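Local coordinates for protein prephenate dehydratase (PDB 2QMX) that probably catalyses the decarboxylating dehydration of prephenate to phenylpyruvate in phenylalanine biosynthesis and is inhibited by L-phenylalanine, at residues D37-V42 and L70-V75. Residues are numbered along the deposited sequence; the frame is centred on the assembly and turned at random.
Sequences DVFSAV and LRRPVV
Arg72 meets Phe39 just where helix 63-71 ends, for it is the first residue whose backbone leaves helical values. Its aliphatic stem, not its charge, makes the contact: CG lies 3.5 Å from CD2 of the Phe39 ring, and CB is 3.6 Å from the same CD2. The stem approaches the ring obliquely. A sharp bend at chi2 (12°) folds the chain, and the guanidinium plane stands 85° to the ring, so the two flat groups do not stack. A long side chain suits this partly exposed place, since its methylenes can pack against an aromatic carbon while its polar end points away from the ring. Pro73 then forms the centre of an inverse gamma turn, a tight reversal that its restricted phi suits, and the chain enters strand 74-83. Val74, the next residue to reach helix 35-43, uses both methyls: CG1 lies 4.3 Å from Phe39 CE2, and CG2 is 4.4 Å from CG1 of Val42, one helical turn beyond Phe39. A beta-branched residue is apt in a strand, and here its two branches address two residues one turn apart (i and i+3) on the same face of the helix. Phe39 itself has CG anti to its carbonyl carbon (chi1 -72°), a setting that carries the ring to the helix-strand junction, where Leu68 and Leu69 of helix 63-71 and Ile52 of strand 49-56 also touch it. The contact thus packs helix 35-43 against the turn that leads from helix 63-71 into strand 74-83, a strand of the mixed sheet; both segments lie in the prephenate dehydratase part of the chain. With methyl, methylene and aromatic carbons doing the touching, cohesion here should come mainly from dispersion and the exclusion of water, with side-chain shape setting the fit.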
ATOM      1  N   ASP A  37      13.938   3.409  11.706  1.00 64.78           N
ATOM      2  CA  ASP A  37      15.406   3.427  11.647  1.00 64.74           C
ATOM      3  C   ASP A  37      16.086   4.289  10.529  1.00 64.68           C
ATOM      4  O   ASP A  37      17.127   4.906  10.787  1.00 64.15           O
ATOM      5  CB  ASP A  37      15.950   1.976  11.658  1.00 65.59           C
ATOM      6  CG  ASP A  37      16.233   1.423  13.121  1.00 67.80           C
ATOM      7  OD1 ASP A  37      15.752   1.982  14.149  1.00 67.89           O
ATOM      8  OD2 ASP A  37      16.962   0.412  13.236  1.00 70.87           O
ATOM      9  N   VAL A  38      15.492   4.351   9.326  1.00 64.33           N
ATOM     10  CA  VAL A  38      16.041   5.100   8.177  1.00 64.44           C
ATOM     11  C   VAL A  38      15.956   6.594   8.460  1.00 64.96           C
ATOM     12  O   VAL A  38      16.953   7.338   8.310  1.00 65.84           O
ATOM     13  CB  VAL A  38      15.228   4.873   6.864  1.00 64.12           C
ATOM     14  CG1 VAL A  38      15.716   5.818   5.795  1.00 64.33           C
ATOM     15  CG2 VAL A  38      15.315   3.425   6.391  1.00 65.10           C
ATOM     16  N   PHE A  39      14.766   7.050   8.869  1.00 63.68           N
ATOM     17  CA  PHE A  39      14.650   8.435   9.342  1.00 63.44           C
ATOM     18  C   PHE A  39      15.616   8.784  10.462  1.00 62.16           C
ATOM     19  O   PHE A  39      16.057   9.901  10.536  1.00 62.18           O
ATOM     20  CB  PHE A  39      13.229   8.803   9.763  1.00 62.91           C
ATOM     21  CG  PHE A  39      12.279   8.953   8.620  1.00 64.20           C
ATOM     22  CD1 PHE A  39      11.742   7.827   7.987  1.00 64.00           C
ATOM     23  CD2 PHE A  39      11.875  10.230   8.200  1.00 64.32           C
ATOM     24  CE1 PHE A  39      10.838   7.976   6.940  1.00 63.86           C
ATOM     25  CE2 PHE A  39      10.949  10.404   7.179  1.00 62.28           C
ATOM     26  CZ  PHE A  39      10.435   9.275   6.528  1.00 65.09           C
ATOM     27  N   SER A  40      15.945   7.842  11.329  1.00 62.96           N
ATOM     28  CA  SER A  40      16.812   8.137  12.499  1.00 63.78           C
ATOM     29  C   SER A  40      18.326   8.210  12.187  1.00 63.34           C
ATOM     30  O   SER A  40      19.099   8.878  12.888  1.00 63.23           O
ATOM     31  CB  SER A  40      16.537   7.108  13.598  1.00 63.96           C
ATOM     32  OG  SER A  40      15.143   7.101  13.880  1.00 67.52           O
ATOM     33  N   ALA A  41      18.742   7.494  11.145  1.00 63.25           N
ATOM     34  CA  ALA A  41      20.093   7.590  10.624  1.00 63.12           C
ATOM     35  C   ALA A  41      20.349   9.063  10.201  1.00 63.26           C
ATOM     36  O   ALA A  41      21.441   9.594  10.403  1.00 62.27           O
ATOM     37  CB  ALA A  41      20.240   6.641   9.436  1.00 62.34           C
ATOM     38  N   VAL A  42      19.314   9.711   9.636  1.00 63.94           N
ATOM     39  CA  VAL A  42      19.402  11.127   9.252  1.00 64.15           C
ATOM     40  C   VAL A  42      19.376  12.033  10.483  1.00 65.56           C
ATOM     41  O   VAL A  42      20.343  12.779  10.711  1.00 65.27           O
ATOM     42  CB  VAL A  42      18.372  11.544   8.155  1.00 64.04           C
ATOM     43  CG1 VAL A  42      18.567  13.029   7.784  1.00 64.09           C
ATOM     44  CG2 VAL A  42      18.538  10.694   6.915  1.00 59.51           C
ATOM     45  N   LEU A  70       6.159  14.094   7.765  1.00 60.28           N
ATOM     46  CA  LEU A  70       5.466  15.057   8.580  1.00 60.23           C
ATOM     47  C   LEU A  70       6.156  15.309   9.913  1.00 61.01           C
ATOM     48  O   LEU A  70       6.389  16.478  10.267  1.00 61.98           O
ATOM     49  CB  LEU A  70       4.065  14.536   8.789  1.00 60.58           C
ATOM     50  CG  LEU A  70       2.857  15.421   8.998  1.00 60.43           C
ATOM     51  CD1 LEU A  70       2.626  15.464  10.492  1.00 65.91           C
ATOM     52  CD2 LEU A  70       3.056  16.822   8.417  1.00 62.80           C
ATOM     53  N   ARG A  71       6.496  14.261  10.666  1.00 60.84           N
ATOM     54  CA  ARG A  71       7.077  14.489  11.983  1.00 61.59           C
ATOM     55  C   ARG A  71       8.599  14.697  12.036  1.00 60.75           C
ATOM     56  O   ARG A  71       9.136  15.286  12.995  1.00 61.01           O
ATOM     57  CB  ARG A  71       6.732  13.347  12.930  1.00 62.76           C
ATOM     58  CG  ARG A  71       5.359  13.459  13.506  1.00 65.90           C
ATOM     59  CD  ARG A  71       4.884  12.061  13.771  1.00 71.12           C
ATOM     60  NE  ARG A  71       3.539  11.843  13.227  1.00 74.31           N
ATOM     61  CZ  ARG A  71       3.040  10.638  12.962  1.00 76.72           C
ATOM     62  NH1 ARG A  71       3.789   9.535  13.188  1.00 76.63           N
ATOM     63  NH2 ARG A  71       1.798  10.538  12.485  1.00 77.60           N
ATOM     64  N   ARG A  72       9.307  14.183  11.048  1.00 58.81           N
ATOM     65  CA  ARG A  72      10.761  14.281  11.105  1.00 57.84           C
ATOM     66  C   ARG A  72      11.239  15.593  10.540  1.00 56.09           C
ATOM     67  O   ARG A  72      10.734  16.040   9.513  1.00 55.12           O
ATOM     68  CB  ARG A  72      11.414  13.093  10.409  1.00 57.92           C
ATOM     69  CG  ARG A  72      11.752  11.872  11.335  1.00 59.99           C
ATOM     70  CD  ARG A  72      11.109  11.958  12.719  1.00 59.77           C
ATOM     71  NE  ARG A  72      11.180  10.717  13.490  1.00 58.83           N
ATOM     72  CZ  ARG A  72      10.364  10.431  14.517  1.00 58.12           C
ATOM     73  NH1 ARG A  72      10.469   9.265  15.136  1.00 52.74           N
ATOM     74  NH2 ARG A  72       9.430  11.303  14.919  1.00 57.09           N
ATOM     75  N   PRO A  73      12.234  16.209  11.214  1.00 55.45           N
ATOM     76  CA  PRO A  73      12.785  17.483  10.759  1.00 54.69           C
ATOM     77  C   PRO A  73      13.647  17.209   9.526  1.00 53.90           C
ATOM     78  O   PRO A  73      14.877  17.318   9.514  1.00 54.54           O
ATOM     79  CB  PRO A  73      13.596  17.958  11.961  1.00 54.02           C
ATOM     80  CG  PRO A  73      14.043  16.699  12.600  1.00 55.19           C
ATOM     81  CD  PRO A  73      12.930  15.714  12.416  1.00 53.92           C
ATOM     82  N   VAL A  74      12.945  16.906   8.478  1.00 53.02           N
ATOM     83  CA  VAL A  74      13.518  16.302   7.353  1.00 54.31           C
ATOM     84  C   VAL A  74      13.017  17.129   6.145  1.00 55.33           C
ATOM     85  O   VAL A  74      12.105  17.944   6.316  1.00 55.89           O
ATOM     86  CB  VAL A  74      13.055  14.837   7.452  1.00 54.62           C
ATOM     87  CG1 VAL A  74      12.260  14.384   6.309  1.00 54.28           C
ATOM     88  CG2 VAL A  74      14.239  13.922   7.878  1.00 54.99           C
ATOM     89  N   VAL A  75      13.628  16.974   4.969  1.00 55.91           N
ATOM     90  CA  VAL A  75      13.217  17.698   3.749  1.00 57.10           C
ATOM     91  C   VAL A  75      13.528  16.848   2.490  1.00 58.26           C
ATOM     92  O   VAL A  75      14.689  16.345   2.340  1.00 59.13           O
ATOM     93  CB  VAL A  75      14.023  19.074   3.609  1.00 57.07           C
ATOM     94  CG1 VAL A  75      15.477  18.867   3.193  1.00 54.98           C
ATOM     95  CG2 VAL A  75      13.373  19.964   2.590  1.00 58.00           C
TER